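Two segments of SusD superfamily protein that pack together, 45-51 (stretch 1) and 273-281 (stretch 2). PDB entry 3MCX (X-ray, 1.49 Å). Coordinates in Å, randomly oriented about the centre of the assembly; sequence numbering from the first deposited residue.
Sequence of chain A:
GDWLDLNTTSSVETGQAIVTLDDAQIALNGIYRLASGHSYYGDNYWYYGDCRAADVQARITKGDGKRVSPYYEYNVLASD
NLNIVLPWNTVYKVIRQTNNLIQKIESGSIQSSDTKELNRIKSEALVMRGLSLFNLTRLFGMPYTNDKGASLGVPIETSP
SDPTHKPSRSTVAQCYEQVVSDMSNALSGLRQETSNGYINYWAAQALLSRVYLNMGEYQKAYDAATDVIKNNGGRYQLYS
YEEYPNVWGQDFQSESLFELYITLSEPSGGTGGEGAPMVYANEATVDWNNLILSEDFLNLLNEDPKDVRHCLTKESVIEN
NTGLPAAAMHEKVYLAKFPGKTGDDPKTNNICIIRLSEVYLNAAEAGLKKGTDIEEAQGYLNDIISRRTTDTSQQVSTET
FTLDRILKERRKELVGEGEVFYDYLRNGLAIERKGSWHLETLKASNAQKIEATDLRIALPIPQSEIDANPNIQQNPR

Stretch 1, residues 45-51: YWYYGDC
Stretch 2, residues 273-281: GEGAPMVYA

Residues 45-51 of this SusD superfamily protein form part of a helix that begins earlier in the chain and is kinked where the N atoms of Gly49 and Asp50 lack a bond to the preceding turn. At the kink Asp50 N makes an i to i-3 bond to Tyr47 O (3.1 Å), and just after it Cys51 N donates to the same Tyr47 O (3.0 Å). Phi/psi values run from -80/-10 at Tyr45 through -81/-57 at Trp46, -93/-10 at Tyr47, -52/-48 at Tyr48 and -74/-5 at Gly49 to -100/-52 at Asp50. In stretch 2, Glu274 (-80/-15) leads to the N-cap residue Gly275, whose -60/149 conformation precedes helical values from Ala276 (-51/-44) to Val279 (-72/-23); Tyr280 follows at -88/-7. Val279 N donates to Gly275 O (3.0 Å) and Tyr280 N to Ala276 O (2.9 Å), while Ala281 N reaches Met278 O (3.0 Å). The register is set by Tyr47 CA and Ala276 CA, 6.5 Å apart.

No direct hydrogen bond joins the stretches; apolar packing and two bridging waters do, with 326 Å² buried in total. Trp46 (chi1 -169°, t; chi2 -21°) points toward stretch 2 and offers a ring face to Ala276. The methyl Ala276 CB lies 3.5 Å from Trp46 CD2 and 3.8 Å from the centroid of the five-membered ring, 26° off its normal, a CH-pi contact that the small alanine makes at close range. Farther along the indole, Pro277 CG (ring C-gamma exo) meets Trp46 CH2 at 3.5 Å, so the compact proline ring extends the apolar surface.

Tyr47 (chi1 57°, p; chi2 61°) also points toward stretch 2, with Ala276 CB near its ring plane, 3.9 Å from Tyr47 CD2; one methyl thus serves a face of the indole and an edge of the phenol. The buried Tyr47 ring carries its hydroxyl to water 1: Tyr47 OH donates to it at 2.6 Å, and the water donates to Glu274 O (2.6 Å) and Glu274 OE1 (2.7 Å). Glu274 (chi1 -65°, m; chi2 -72°, m; chi3 -6°) starts sideways, but its end comes nearer, and Glu274 OE1 joins Glu274 O on this water.

Tyr280 (chi1 -83°, m; chi2 -71°) likewise leaves sideways and brings its hydroxyl nearer: Tyr280 OH lies 3.9 Å from Asp50 CB and 4.5 Å from Tyr47 CB. Asp50 (chi1 -68°, m; chi2 -70°) directs its CA-to-CB bond toward stretch 2. Water 2 bridges Tyr280 OH (2.6 Å) and Asp50 OD2 (2.7 Å). The water gives the buried Tyr280 hydroxyl a partner; the Asp50 carboxylate is also hydrogen-bonded elsewhere in the structure.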

# COMPACT_ATOMS: atom_id res chain seq x y z
N TYR A 45 6.39 -0.44 -3.94
CA TYR A 45 5.17 0.18 -3.39
C TYR A 45 4.41 -0.74 -2.41
O TYR A 45 3.43 -0.32 -1.78
CB TYR A 45 4.27 0.70 -4.50
CG TYR A 45 4.83 1.90 -5.24
CD1 TYR A 45 5.74 1.74 -6.27
CD2 TYR A 45 4.44 3.18 -4.89
CE1 TYR A 45 6.24 2.84 -6.96
CE2 TYR A 45 4.94 4.28 -5.59
CZ TYR A 45 5.82 4.10 -6.61
OH TYR A 45 6.31 5.18 -7.31
N TRP A 46 4.83 -2.00 -2.36
CA TRP A 46 4.26 -2.96 -1.41
C TRP A 46 4.91 -2.76 -0.06
O TRP A 46 4.22 -2.50 0.94
CB TRP A 46 4.43 -4.38 -1.97
CG TRP A 46 3.68 -5.45 -1.25
CD1 TRP A 46 3.20 -5.43 0.02
CD2 TRP A 46 3.39 -6.75 -1.78
NE1 TRP A 46 2.59 -6.66 0.30
CE2 TRP A 46 2.72 -7.48 -0.79
CE3 TRP A 46 3.64 -7.38 -3.02
CZ2 TRP A 46 2.27 -8.79 -1.00
CZ3 TRP A 46 3.20 -8.69 -3.22
CH2 TRP A 46 2.54 -9.38 -2.22
N TYR A 47 6.23 -2.84 0.01
CA TYR A 47 6.89 -2.83 1.31
C TYR A 47 7.36 -1.48 1.81
O TYR A 47 7.72 -1.34 2.98
CB TYR A 47 8.00 -3.88 1.39
CG TYR A 47 9.10 -3.79 0.35
CD1 TYR A 47 9.91 -2.66 0.24
CD2 TYR A 47 9.42 -4.87 -0.44
CE1 TYR A 47 10.96 -2.59 -0.71
CE2 TYR A 47 10.43 -4.83 -1.37
CZ TYR A 47 11.20 -3.68 -1.51
OH TYR A 47 12.23 -3.64 -2.45
N TYR A 48 7.32 -0.42 0.96
CA TYR A 48 7.70 0.92 1.42
C TYR A 48 6.97 1.35 2.68
O TYR A 48 7.61 1.76 3.66
CB TYR A 48 7.50 1.94 0.30
CG TYR A 48 7.84 3.38 0.67
CD1 TYR A 48 9.14 3.82 0.71
CD2 TYR A 48 6.83 4.29 1.00
CE1 TYR A 48 9.44 5.14 1.03
CE2 TYR A 48 7.13 5.61 1.33
CZ TYR A 48 8.44 6.01 1.35
OH TYR A 48 8.76 7.30 1.67
N GLY A 49 5.66 1.18 2.70
CA GLY A 49 4.84 1.65 3.80
C GLY A 49 4.96 0.81 5.06
O GLY A 49 4.38 1.16 6.08
N ASP A 50 5.70 -0.29 5.01
CA ASP A 50 6.04 -1.05 6.19
C ASP A 50 7.46 -0.74 6.69
O ASP A 50 7.63 -0.37 7.84
CB ASP A 50 5.85 -2.52 5.90
CG ASP A 50 4.40 -2.86 5.70
OD1 ASP A 50 3.65 -2.82 6.71
OD2 ASP A 50 4.02 -3.15 4.55
N CYS A 51 8.45 -0.82 5.83
CA CYS A 51 9.83 -0.62 6.30
C CYS A 51 10.16 0.80 6.72
O CYS A 51 11.18 1.05 7.39
CB CYS A 51 10.89 -1.15 5.31
SG CYS A 51 11.02 -0.23 3.78
N GLY A 273 12.46 -12.68 -7.44
CA GLY A 273 13.27 -12.58 -6.23
C GLY A 273 13.14 -11.26 -5.52
O GLY A 273 13.20 -11.22 -4.31
N GLU A 274 12.94 -10.17 -6.27
CA GLU A 274 12.78 -8.85 -5.65
C GLU A 274 11.40 -8.63 -5.11
O GLU A 274 11.15 -7.69 -4.37
CB GLU A 274 13.14 -7.73 -6.64
CG GLU A 274 14.57 -7.71 -7.06
CD GLU A 274 15.57 -7.24 -6.01
OE1 GLU A 274 15.16 -6.81 -4.93
OE2 GLU A 274 16.80 -7.34 -6.29
N GLY A 275 10.44 -9.48 -5.51
CA GLY A 275 9.09 -9.28 -5.03
C GLY A 275 8.98 -9.34 -3.52
O GLY A 275 9.71 -10.05 -2.85
N ALA A 276 8.03 -8.58 -2.97
CA ALA A 276 7.89 -8.54 -1.52
C ALA A 276 7.80 -9.91 -0.89
O ALA A 276 8.38 -10.11 0.16
CB ALA A 276 6.71 -7.62 -1.07
N PRO A 277 7.02 -10.84 -1.47
CA PRO A 277 6.90 -12.14 -0.83
C PRO A 277 8.26 -12.85 -0.66
O PRO A 277 8.52 -13.44 0.40
CB PRO A 277 5.92 -12.89 -1.73
CG PRO A 277 5.02 -11.80 -2.21
CD PRO A 277 6.00 -10.65 -2.52
N MSE A 278 9.15 -12.77 -1.65
CA MSE A 278 10.47 -13.34 -1.53
C MSE A 278 11.34 -12.53 -0.57
O MSE A 278 12.18 -13.09 0.13
CB MSE A 278 11.15 -13.50 -2.89
CG MSE A 278 10.64 -14.69 -3.66
SE MSE A 278 10.71 -16.41 -2.77
CE MSE A 278 12.56 -16.39 -2.30
N VAL A 279 11.13 -11.22 -0.54
CA VAL A 279 11.92 -10.39 0.37
C VAL A 279 11.51 -10.62 1.84
O VAL A 279 12.32 -10.44 2.74
CB VAL A 279 11.93 -8.92 -0.10
CG1 VAL A 279 12.79 -8.00 0.84
CG2 VAL A 279 12.44 -8.87 -1.56
N TYR A 280 10.29 -11.09 2.06
CA TYR A 280 9.85 -11.54 3.39
C TYR A 280 10.17 -13.01 3.67
O TYR A 280 9.94 -13.49 4.78
CB TYR A 280 8.30 -11.39 3.51
CG TYR A 280 7.80 -10.01 3.87
CD1 TYR A 280 7.98 -9.50 5.16
CD2 TYR A 280 7.10 -9.23 2.94
CE1 TYR A 280 7.51 -8.24 5.52
CE2 TYR A 280 6.63 -7.96 3.30
CZ TYR A 280 6.85 -7.47 4.57
OH TYR A 280 6.42 -6.21 4.88
N ALA A 281 10.66 -13.76 2.68
CA ALA A 281 10.66 -15.22 2.77
C ALA A 281 11.56 -15.74 3.87
O ALA A 281 12.57 -15.13 4.23
CB ALA A 281 11.09 -15.82 1.41
O HOH W 1 12.90 -5.81 -3.75
O HOH W 2 5.13 -5.01 2.91